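Local atomic coordinates of S-adenosylmethionine:2-demethylmenaquinone methyltransferase (PDB entry 2PCN), a protein that belongs to the RraA-like family of compact alpha/beta proteins and, although named as a methyltransferase, is found here as an assembly of three copies. Residues A[6-17]-A[149-159]; A[39-50]-A[69-79]. All coordinates share one frame; numbering follows the deposited sequence.

Contact 1: residues A[6-17]-A[149-159]; sequences LCDQFLDELQVC and VVVANKDLLAK
L156 lies over one face of the F10 ring, its CB above the rim and its CD1 3.6 Å from F10 CD2, while Q9 CB covers the opposite face. With CG anti to the carbonyl carbon (chi1 -65°), L156 also sets CD1 3.6 Å from L14 CD2, the methyl that also meets A152 CB. One methyl of each leucine thus touches two apolar neighbours, a place a branched apolar end fills without any polar atom. V150 continues this layer: CG2 faces L6 and L14, and CG1 packs 3.8 Å from C7 SG and beside V16. Beneath, the strands 14-16 and 149-152 run antiparallel. Q15 and V151 form a hydrogen-bonded pair, Q15 N to V151 O 3.0 Å and V151 N to Q15 O 2.9 Å, and C17 N adds a third bond to V149 O. Through L6 and C7 the helix of residues 3-10 packs on the sheet face that carries V150, and its C7 and D8 reach P114 and R95 of a second subunit. E13, K154 and K159 form a salt-bridge network with weak hydrogen bonds, K154 NZ 3.0 Å from E13 OE2. Two lysines share one carboxylate and probably balance its charge, though poorly ordered K159 is probably held only loosely.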
loop_
_atom_site.group_PDB
_atom_site.type_symbol
_atom_site.label_atom_id
_atom_site.label_comp_id
_atom_site.label_asym_id
_atom_site.label_seq_id
_atom_site.Cartn_x
_atom_site.Cartn_y
_atom_site.Cartn_z
ATOM N N LEU A 6 -14.000 0.621 19.882
ATOM C CA LEU A 6 -14.905 -0.521 19.983
ATOM C C LEU A 6 -14.187 -1.732 20.570
ATOM O O LEU A 6 -14.765 -2.484 21.357
ATOM C CB LEU A 6 -15.475 -0.863 18.606
ATOM C CG LEU A 6 -16.396 0.215 18.036
ATOM C CD1 LEU A 6 -16.763 -0.114 16.594
ATOM C CD2 LEU A 6 -17.645 0.321 18.911
ATOM N N CYS A 7 -12.929 -1.927 20.188
ATOM C CA CYS A 7 -12.177 -3.049 20.724
ATOM C C CYS A 7 -11.922 -2.850 22.219
ATOM O O CYS A 7 -12.039 -3.791 23.000
ATOM C CB CYS A 7 -10.851 -3.223 19.973
ATOM S SG CYS A 7 -11.029 -3.964 18.314
ATOM N N ASP A 8 -11.595 -1.626 22.622
ATOM C CA ASP A 8 -11.331 -1.347 24.034
ATOM C C ASP A 8 -12.554 -1.615 24.908
ATOM O O ASP A 8 -12.430 -2.139 26.013
ATOM C CB ASP A 8 -10.887 0.107 24.231
ATOM C CG ASP A 8 -9.510 0.385 23.652
ATOM O OD1 ASP A 8 -8.828 -0.573 23.233
ATOM O OD2 ASP A 8 -9.107 1.569 23.626
ATOM N N GLN A 9 -13.732 -1.262 24.405
ATOM C CA GLN A 9 -14.976 -1.450 25.150
ATOM C C GLN A 9 -15.658 -2.811 25.015
ATOM O O GLN A 9 -16.198 -3.332 25.993
ATOM C CB GLN A 9 -16.006 -0.392 24.743
ATOM C CG GLN A 9 -15.687 1.033 25.137
ATOM C CD GLN A 9 -16.818 1.982 24.778
ATOM O OE1 GLN A 9 -17.940 1.845 25.271
ATOM N NE2 GLN A 9 -16.530 2.946 23.910
ATOM N N PHE A 10 -15.634 -3.385 23.813
ATOM C CA PHE A 10 -16.335 -4.646 23.561
ATOM C C PHE A 10 -15.536 -5.785 22.931
ATOM O O PHE A 10 -16.119 -6.637 22.261
ATOM C CB PHE A 10 -17.536 -4.371 22.651
ATOM C CG PHE A 10 -18.377 -3.202 23.079
ATOM C CD1 PHE A 10 -19.216 -3.295 24.185
ATOM C CD2 PHE A 10 -18.338 -2.007 22.366
ATOM C CE1 PHE A 10 -20.007 -2.214 24.573
ATOM C CE2 PHE A 10 -19.122 -0.922 22.743
ATOM C CZ PHE A 10 -19.961 -1.026 23.851
ATOM N N LEU A 11 -14.226 -5.830 23.144
ATOM C CA LEU A 11 -13.418 -6.881 22.534
ATOM C C LEU A 11 -13.977 -8.293 22.712
ATOM O O LEU A 11 -13.932 -9.100 21.783
ATOM C CB LEU A 11 -11.980 -6.831 23.061
ATOM C CG LEU A 11 -10.997 -7.818 22.418
ATOM C CD1 LEU A 11 -10.979 -7.626 20.907
ATOM C CD2 LEU A 11 -9.607 -7.609 22.999
ATOM N N ASP A 12 -14.509 -8.592 23.893
ATOM C CA ASP A 12 -15.053 -9.923 24.166
ATOM C C ASP A 12 -16.260 -10.293 23.302
ATOM O O ASP A 12 -16.581 -11.471 23.153
ATOM C CB ASP A 12 -15.424 -10.055 25.648
ATOM C CG ASP A 12 -16.488 -9.062 26.079
ATOM O OD1 ASP A 12 -17.572 -9.042 25.461
ATOM O OD2 ASP A 12 -16.243 -8.307 27.041
ATOM N N GLU A 13 -16.926 -9.291 22.739
ATOM C CA GLU A 13 -18.094 -9.525 21.891
ATOM C C GLU A 13 -17.767 -9.267 20.429
ATOM O O GLU A 13 -18.664 -9.231 19.585
ATOM C CB GLU A 13 -19.239 -8.596 22.289
ATOM C CG GLU A 13 -19.823 -8.842 23.657
ATOM C CD GLU A 13 -20.909 -7.842 23.990
ATOM O OE1 GLU A 13 -20.597 -6.635 24.055
ATOM O OE2 GLU A 13 -22.071 -8.261 24.178
ATOM N N LEU A 14 -16.486 -9.089 20.126
ATOM C CA LEU A 14 -16.081 -8.788 18.761
ATOM C C LEU A 14 -15.183 -9.800 18.075
ATOM O O LEU A 14 -14.419 -10.525 18.712
ATOM C CB LEU A 14 -15.367 -7.433 18.715
ATOM C CG LEU A 14 -16.134 -6.144 19.002
ATOM C CD1 LEU A 14 -15.149 -4.988 19.086
ATOM C CD2 LEU A 14 -17.158 -5.897 17.906
ATOM N N GLN A 15 -15.302 -9.827 16.753
ATOM C CA GLN A 15 -14.474 -10.657 15.900
ATOM C C GLN A 15 -13.636 -9.611 15.178
ATOM O O GLN A 15 -14.175 -8.616 14.694
ATOM C CB GLN A 15 -15.318 -11.421 14.883
ATOM C CG GLN A 15 -16.017 -12.641 15.444
ATOM C CD GLN A 15 -16.753 -13.400 14.370
ATOM O OE1 GLN A 15 -17.908 -13.103 14.061
ATOM N NE2 GLN A 15 -16.079 -14.374 13.773
ATOM N N VAL A 16 -12.327 -9.818 15.122
ATOM C CA VAL A 16 -11.442 -8.869 14.461
ATOM C C VAL A 16 -10.902 -9.477 13.176
ATOM O O VAL A 16 -10.231 -10.507 13.201
ATOM C CB VAL A 16 -10.265 -8.478 15.379
ATOM C CG1 VAL A 16 -9.359 -7.485 14.669
ATOM C CG2 VAL A 16 -10.794 -7.878 16.673
ATOM N N CYS A 17 -11.206 -8.840 12.048
ATOM C CA CYS A 17 -10.750 -9.334 10.759
ATOM C C CYS A 17 -9.226 -9.318 10.682
ATOM O O CYS A 17 -8.584 -8.308 10.983
ATOM C CB CYS A 17 -11.344 -8.489 9.629
ATOM S SG CYS A 17 -11.034 -9.170 7.984
ATOM N N VAL A 149 -11.215 -3.725 10.680
ATOM C CA VAL A 149 -12.623 -4.080 10.576
ATOM C C VAL A 149 -12.992 -5.052 11.692
ATOM O O VAL A 149 -12.321 -6.062 11.892
ATOM C CB VAL A 149 -12.916 -4.755 9.218
ATOM C CG1 VAL A 149 -14.387 -5.149 9.137
ATOM C CG2 VAL A 149 -12.539 -3.815 8.076
ATOM N N VAL A 150 -14.062 -4.740 12.417
ATOM C CA VAL A 150 -14.522 -5.588 13.505
ATOM C C VAL A 150 -16.006 -5.890 13.339
ATOM O O VAL A 150 -16.767 -5.058 12.841
ATOM C CB VAL A 150 -14.273 -4.929 14.879
ATOM C CG1 VAL A 150 -12.785 -4.651 15.046
ATOM C CG2 VAL A 150 -15.079 -3.645 15.010
ATOM N N VAL A 151 -16.405 -7.084 13.759
ATOM C CA VAL A 151 -17.789 -7.524 13.629
ATOM C C VAL A 151 -18.416 -7.917 14.963
ATOM O O VAL A 151 -17.824 -8.663 15.741
ATOM C CB VAL A 151 -17.877 -8.737 12.681
ATOM C CG1 VAL A 151 -19.316 -9.207 12.563
ATOM C CG2 VAL A 151 -17.314 -8.368 11.316
ATOM N N ALA A 152 -19.620 -7.411 15.216
ATOM C CA ALA A 152 -20.356 -7.726 16.439
ATOM C C ALA A 152 -21.658 -8.409 16.021
ATOM O O ALA A 152 -22.127 -8.220 14.900
ATOM C CB ALA A 152 -20.654 -6.449 17.219
ATOM N N ASN A 153 -22.244 -9.204 16.910
ATOM C CA ASN A 153 -23.482 -9.895 16.570
ATOM C C ASN A 153 -24.724 -9.028 16.743
ATOM O O ASN A 153 -25.850 -9.505 16.594
ATOM C CB ASN A 153 -23.616 -11.179 17.390
ATOM C CG ASN A 153 -22.663 -12.267 16.927
ATOM O OD1 ASN A 153 -22.628 -13.360 17.492
ATOM N ND2 ASN A 153 -21.886 -11.972 15.887
ATOM N N LYS A 154 -24.514 -7.753 17.050
ATOM C CA LYS A 154 -25.613 -6.811 17.225
ATOM C C LYS A 154 -25.099 -5.381 17.316
ATOM O O LYS A 154 -23.900 -5.155 17.474
ATOM C CB LYS A 154 -26.430 -7.163 18.475
ATOM C CG LYS A 154 -25.616 -7.393 19.742
ATOM C CD LYS A 154 -25.059 -6.104 20.320
ATOM C CE LYS A 154 -24.376 -6.362 21.653
ATOM N NZ LYS A 154 -23.262 -7.347 21.532
ATOM N N ASP A 155 -26.009 -4.419 17.207
ATOM C CA ASP A 155 -25.636 -3.013 17.281
ATOM C C ASP A 155 -25.084 -2.719 18.674
ATOM O O ASP A 155 -25.826 -2.720 19.657
ATOM C CB ASP A 155 -26.856 -2.130 17.010
ATOM C CG ASP A 155 -26.481 -0.683 16.769
ATOM O OD1 ASP A 155 -25.703 -0.128 17.573
ATOM O OD2 ASP A 155 -26.970 -0.100 15.778
ATOM N N LEU A 156 -23.781 -2.471 18.750
ATOM C CA LEU A 156 -23.123 -2.192 20.023
ATOM C C LEU A 156 -23.391 -0.787 20.546
ATOM O O LEU A 156 -23.066 -0.476 21.692
ATOM C CB LEU A 156 -21.609 -2.398 19.891
ATOM C CG LEU A 156 -21.109 -3.815 19.610
ATOM C CD1 LEU A 156 -19.594 -3.811 19.503
ATOM C CD2 LEU A 156 -21.557 -4.748 20.724
ATOM N N LEU A 157 -23.984 0.060 19.712
ATOM C CA LEU A 157 -24.269 1.434 20.107
ATOM C C LEU A 157 -25.756 1.687 20.330
ATOM O O LEU A 157 -26.200 2.835 20.374
ATOM C CB LEU A 157 -23.731 2.392 19.047
ATOM C CG LEU A 157 -22.237 2.228 18.757
ATOM C CD1 LEU A 157 -21.850 3.104 17.586
ATOM C CD2 LEU A 157 -21.424 2.584 19.994
ATOM N N ALA A 158 -26.518 0.609 20.471
ATOM C CA ALA A 158 -27.953 0.703 20.703
ATOM C C ALA A 158 -28.326 -0.261 21.819
ATOM O O ALA A 158 -29.497 -0.407 22.170
ATOM C CB ALA A 158 -28.712 0.354 19.430
ATOM N N LYS A 159 -27.309 -0.913 22.374
ATOM C CA LYS A 159 -27.498 -1.875 23.451
ATOM C C LYS A 159 -27.445 -1.215 24.825
ATOM O O LYS A 159 -27.027 -0.065 24.963
ATOM C CB LYS A 159 -26.422 -2.960 23.374
ATOM C CG LYS A 159 -25.000 -2.418 23.407
ATOM C CD LYS A 159 -23.973 -3.533 23.526
ATOM C CE LYS A 159 -24.108 -4.271 24.849
ATOM N NZ LYS A 159 -23.087 -5.342 24.997
HETATM O O HOH W 1 -8.826 -5.605 10.962
#

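Contact 2: residues A[39-50]-A[69-79]; sequences VFEDNVLVREAL and VALLGDRLAQI
Helices 44-50 and 74-79 run side by side in nearly the same direction, their axes 9.8 Å apart at closest approach and 24° from parallel. L50 crosses L76 at about a right angle and puts CD1 3.6 Å from L76 CB; the same methyl touches L72 CD1. I79 CG2 rests against the backbone of L50, 3.6 Å from its O. At the start of the first helix, N43 occupies the N-cap position, but its side chain makes no capping bond and turns to segment 69-79 instead: ND2 donates to L71 O at 3.0 Å, nearly straight at the hydrogen (163°), though it comes from above the carbonyl plane. An asparagine fits here because OD1 remains available for K119, a weak bond. D42 OD1 accepts from V44 N, an Asx turn leading into the helix, while OD2 takes the backbone N of E120. Both helices belong to the alpha/beta core of this RraA-like fold, where L50 also packs on strands 58-62 and 87-90, and L71 and L72 on 87-90. V69 CG2 lies 3.5 Å from E41 CA, and the E41 carboxylate is held by S66 and R68. Toward the surface the long arm of R47 passes L76, with I79 CD1 over one guanidinium face. R75 NH1 comes to its edge, 3.2 Å from R47 NH1; this approach of like charges is probably eased by the R47-E51 salt bridge and by a water accepting from R47 NH2 and, weakly, R75 NH1.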
loop_
_atom_site.group_PDB
_atom_site.type_symbol
_atom_site.label_atom_id
_atom_site.label_comp_id
_atom_site.label_asym_id
_atom_site.label_seq_id
_atom_site.Cartn_x
_atom_site.Cartn_y
_atom_site.Cartn_z
ATOM N N VAL A 39 -19.737 -15.495 -3.662
ATOM C CA VAL A 39 -19.553 -15.735 -5.092
ATOM C C VAL A 39 -18.116 -16.100 -5.445
ATOM O O VAL A 39 -17.228 -16.094 -4.593
ATOM C CB VAL A 39 -19.915 -14.477 -5.916
ATOM C CG1 VAL A 39 -21.357 -14.069 -5.643
ATOM C CG2 VAL A 39 -18.961 -13.332 -5.564
ATOM N N PHE A 40 -17.905 -16.414 -6.718
ATOM C CA PHE A 40 -16.582 -16.748 -7.224
ATOM C C PHE A 40 -16.449 -16.212 -8.646
ATOM O O PHE A 40 -16.926 -16.826 -9.609
ATOM C CB PHE A 40 -16.353 -18.260 -7.210
ATOM C CG PHE A 40 -14.976 -18.662 -7.653
ATOM C CD1 PHE A 40 -13.854 -18.192 -6.983
ATOM C CD2 PHE A 40 -14.799 -19.493 -8.754
ATOM C CE1 PHE A 40 -12.570 -18.541 -7.402
ATOM C CE2 PHE A 40 -13.520 -19.848 -9.181
ATOM C CZ PHE A 40 -12.403 -19.369 -8.502
ATOM N N GLU A 41 -15.821 -15.044 -8.756
ATOM C CA GLU A 41 -15.585 -14.378 -10.034
ATOM C C GLU A 41 -16.863 -14.090 -10.833
ATOM O O GLU A 41 -16.840 -14.011 -12.064
ATOM C CB GLU A 41 -14.592 -15.211 -10.858
ATOM C CG GLU A 41 -13.431 -15.739 -10.003
ATOM C CD GLU A 41 -12.311 -16.359 -10.818
ATOM O OE1 GLU A 41 -12.606 -17.089 -11.784
ATOM O OE2 GLU A 41 -11.133 -16.125 -10.481
ATOM N N ASP A 42 -17.974 -13.920 -10.120
ATOM C CA ASP A 42 -19.270 -13.623 -10.734
ATOM C C ASP A 42 -19.923 -12.572 -9.832
ATOM O O ASP A 42 -19.899 -12.715 -8.611
ATOM C CB ASP A 42 -20.130 -14.891 -10.784
ATOM C CG ASP A 42 -21.325 -14.758 -11.715
ATOM O OD1 ASP A 42 -22.212 -13.916 -11.452
ATOM O OD2 ASP A 42 -21.376 -15.498 -12.717
ATOM N N ASN A 43 -20.499 -11.521 -10.407
ATOM C CA ASN A 43 -21.089 -10.487 -9.561
ATOM C C ASN A 43 -22.561 -10.154 -9.786
ATOM O O ASN A 43 -23.036 -9.111 -9.335
ATOM C CB ASN A 43 -20.239 -9.206 -9.641
ATOM C CG ASN A 43 -20.554 -8.346 -10.858
ATOM O OD1 ASN A 43 -21.126 -8.809 -11.843
ATOM N ND2 ASN A 43 -20.159 -7.076 -10.792
ATOM N N VAL A 44 -23.291 -11.037 -10.465
ATOM C CA VAL A 44 -24.712 -10.792 -10.697
ATOM C C VAL A 44 -25.445 -10.658 -9.364
ATOM O O VAL A 44 -26.298 -9.789 -9.201
ATOM C CB VAL A 44 -25.359 -11.935 -11.498
ATOM C CG1 VAL A 44 -26.879 -11.771 -11.504
ATOM C CG2 VAL A 44 -24.819 -11.932 -12.918
ATOM N N LEU A 45 -25.113 -11.525 -8.413
ATOM C CA LEU A 45 -25.750 -11.476 -7.105
ATOM C C LEU A 45 -25.271 -10.285 -6.289
ATOM O O LEU A 45 -25.967 -9.830 -5.383
ATOM C CB LEU A 45 -25.503 -12.781 -6.348
ATOM C CG LEU A 45 -26.230 -13.961 -7.002
ATOM C CD1 LEU A 45 -25.889 -15.249 -6.269
ATOM C CD2 LEU A 45 -27.736 -13.701 -6.975
ATOM N N VAL A 46 -24.082 -9.780 -6.604
ATOM C CA VAL A 46 -23.569 -8.607 -5.901
ATOM C C VAL A 46 -24.458 -7.445 -6.336
ATOM O O VAL A 46 -24.900 -6.641 -5.517
ATOM C CB VAL A 46 -22.105 -8.294 -6.285
ATOM C CG1 VAL A 46 -21.648 -7.015 -5.594
ATOM C CG2 VAL A 46 -21.205 -9.457 -5.890
ATOM N N ARG A 47 -24.729 -7.371 -7.636
ATOM C CA ARG A 47 -25.577 -6.308 -8.156
ATOM C C ARG A 47 -26.993 -6.389 -7.599
ATOM O O ARG A 47 -27.544 -5.390 -7.149
ATOM C CB ARG A 47 -25.629 -6.350 -9.684
ATOM C CG ARG A 47 -26.631 -5.363 -10.265
ATOM C CD ARG A 47 -26.315 -5.009 -11.702
ATOM N NE ARG A 47 -27.105 -3.859 -12.135
ATOM C CZ ARG A 47 -26.743 -3.019 -13.099
ATOM N NH1 ARG A 47 -25.594 -3.195 -13.741
ATOM N NH2 ARG A 47 -27.527 -1.996 -13.416
ATOM N N GLU A 48 -27.585 -7.577 -7.625
ATOM C CA GLU A 48 -28.948 -7.729 -7.128
ATOM C C GLU A 48 -29.050 -7.343 -5.655
ATOM O O GLU A 48 -30.045 -6.749 -5.228
ATOM C CB GLU A 48 -29.434 -9.164 -7.342
ATOM C CG GLU A 48 -29.261 -9.637 -8.777
ATOM C CD GLU A 48 -30.100 -10.856 -9.101
ATOM O OE1 GLU A 48 -30.131 -11.794 -8.277
ATOM O OE2 GLU A 48 -30.722 -10.875 -10.186
ATOM N N ALA A 49 -28.019 -7.672 -4.880
ATOM C CA ALA A 49 -28.002 -7.332 -3.464
ATOM C C ALA A 49 -27.977 -5.810 -3.301
ATOM O O ALA A 49 -28.762 -5.241 -2.537
ATOM C CB ALA A 49 -26.775 -7.955 -2.786
ATOM N N LEU A 50 -27.080 -5.153 -4.026
ATOM C CA LEU A 50 -26.967 -3.699 -3.943
ATOM C C LEU A 50 -28.253 -2.989 -4.346
ATOM O O LEU A 50 -28.523 -1.880 -3.890
ATOM C CB LEU A 50 -25.821 -3.199 -4.828
ATOM C CG LEU A 50 -24.410 -3.579 -4.383
ATOM C CD1 LEU A 50 -23.401 -3.117 -5.427
ATOM C CD2 LEU A 50 -24.120 -2.945 -3.026
ATOM N N VAL A 69 -10.611 -11.167 -11.482
ATOM C CA VAL A 69 -11.663 -10.270 -11.951
ATOM C C VAL A 69 -12.092 -9.306 -10.855
ATOM O O VAL A 69 -11.830 -9.530 -9.673
ATOM C CB VAL A 69 -12.936 -11.038 -12.412
ATOM C CG1 VAL A 69 -12.598 -11.990 -13.551
ATOM C CG2 VAL A 69 -13.544 -11.793 -11.240
ATOM N N ALA A 70 -12.755 -8.232 -11.264
ATOM C CA ALA A 70 -13.266 -7.244 -10.327
ATOM C C ALA A 70 -14.707 -7.654 -10.025
ATOM O O ALA A 70 -15.394 -8.194 -10.894
ATOM C CB ALA A 70 -13.230 -5.862 -10.960
ATOM N N LEU A 71 -15.169 -7.415 -8.803
ATOM C CA LEU A 71 -16.541 -7.779 -8.444
ATOM C C LEU A 71 -17.428 -6.543 -8.302
ATOM O O LEU A 71 -18.654 -6.641 -8.200
ATOM C CB LEU A 71 -16.552 -8.584 -7.139
ATOM C CG LEU A 71 -15.894 -9.969 -7.208
ATOM C CD1 LEU A 71 -15.873 -10.599 -5.825
ATOM C CD2 LEU A 71 -16.659 -10.860 -8.180
ATOM N N LEU A 72 -16.799 -5.375 -8.302
ATOM C CA LEU A 72 -17.540 -4.129 -8.175
ATOM C C LEU A 72 -16.839 -3.016 -8.937
ATOM O O LEU A 72 -15.605 -2.907 -8.904
ATOM C CB LEU A 72 -17.689 -3.755 -6.696
ATOM C CG LEU A 72 -18.430 -2.454 -6.371
ATOM C CD1 LEU A 72 -19.514 -2.715 -5.338
ATOM C CD2 LEU A 72 -17.443 -1.425 -5.865
ATOM N N GLY A 73 -17.640 -2.212 -9.635
ATOM C CA GLY A 73 -17.129 -1.097 -10.410
ATOM C C GLY A 73 -17.910 0.163 -10.086
ATOM O O GLY A 73 -18.700 0.173 -9.144
ATOM N N ASP A 74 -17.723 1.223 -10.867
ATOM C CA ASP A 74 -18.415 2.472 -10.573
ATOM C C ASP A 74 -19.935 2.410 -10.724
ATOM O O ASP A 74 -20.652 3.093 -9.996
ATOM C CB ASP A 74 -17.833 3.620 -11.409
ATOM C CG ASP A 74 -18.201 3.529 -12.870
ATOM O OD1 ASP A 74 -18.102 2.427 -13.445
ATOM O OD2 ASP A 74 -18.577 4.572 -13.448
ATOM N N ARG A 75 -20.433 1.593 -11.649
ATOM C CA ARG A 75 -21.881 1.484 -11.827
ATOM C C ARG A 75 -22.528 0.952 -10.555
ATOM O O ARG A 75 -23.510 1.511 -10.063
ATOM C CB ARG A 75 -22.221 0.549 -12.985
ATOM C CG ARG A 75 -21.839 1.070 -14.359
ATOM C CD ARG A 75 -22.232 0.056 -15.412
ATOM N NE ARG A 75 -21.631 -1.246 -15.141
ATOM C CZ ARG A 75 -22.218 -2.409 -15.404
ATOM N NH1 ARG A 75 -23.429 -2.438 -15.947
ATOM N NH2 ARG A 75 -21.595 -3.545 -15.123
ATOM N N LEU A 76 -21.981 -0.140 -10.030
ATOM C CA LEU A 76 -22.519 -0.734 -8.811
ATOM C C LEU A 76 -22.289 0.151 -7.595
ATOM O O LEU A 76 -23.133 0.213 -6.701
ATOM C CB LEU A 76 -21.915 -2.128 -8.587
ATOM C CG LEU A 76 -22.672 -3.269 -9.283
ATOM C CD1 LEU A 76 -22.866 -2.957 -10.753
ATOM C CD2 LEU A 76 -21.909 -4.575 -9.104
ATOM N N ALA A 77 -21.149 0.835 -7.551
ATOM C CA ALA A 77 -20.866 1.724 -6.428
ATOM C C ALA A 77 -21.884 2.865 -6.468
ATOM O O ALA A 77 -22.342 3.348 -5.435
ATOM C CB ALA A 77 -19.447 2.278 -6.530
ATOM N N GLN A 78 -22.238 3.281 -7.678
ATOM C CA GLN A 78 -23.211 4.351 -7.864
ATOM C C GLN A 78 -24.562 3.915 -7.294
ATOM O O GLN A 78 -25.255 4.699 -6.642
ATOM C CB GLN A 78 -23.339 4.665 -9.351
ATOM C CG GLN A 78 -24.261 5.816 -9.685
ATOM C CD GLN A 78 -24.208 6.162 -11.159
ATOM O OE1 GLN A 78 -24.596 5.362 -12.008
ATOM N NE2 GLN A 78 -23.713 7.352 -11.470
ATOM N N ILE A 79 -24.935 2.663 -7.544
ATOM C CA ILE A 79 -26.197 2.142 -7.029
ATOM C C ILE A 79 -26.150 2.209 -5.507
ATOM O O ILE A 79 -27.118 2.616 -4.860
ATOM C CB ILE A 79 -26.425 0.671 -7.465
ATOM C CG1 ILE A 79 -26.582 0.592 -8.985
ATOM C CG2 ILE A 79 -27.660 0.103 -6.773
ATOM C CD1 ILE A 79 -26.692 -0.820 -9.510
HETATM O O HOH W 2 -26.513 -0.891 -16.030
#

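In the fold
The two contacts lie on opposite sides of the chain's centre, contact 1 about 16 Å and contact 2 about 11 Å from it, with 27 Å between their own centres and about 15 Å between nearest atoms. Contact 1 joins the two ends of the chain, and contact 2 falls wholly within the sequence between its segments. The mixed sheet relates them: strand 148-152 pairs with 141-145, which pairs with 30-38, the strand leading into segment 39-50. Contact 1 borders a second subunit, whereas contact 2 touches no other protein chain. An acetate ion, probably from the crystallisation liquor, lies about 3 Å from the N43 side chain in contact 2 and may mark a pocket there.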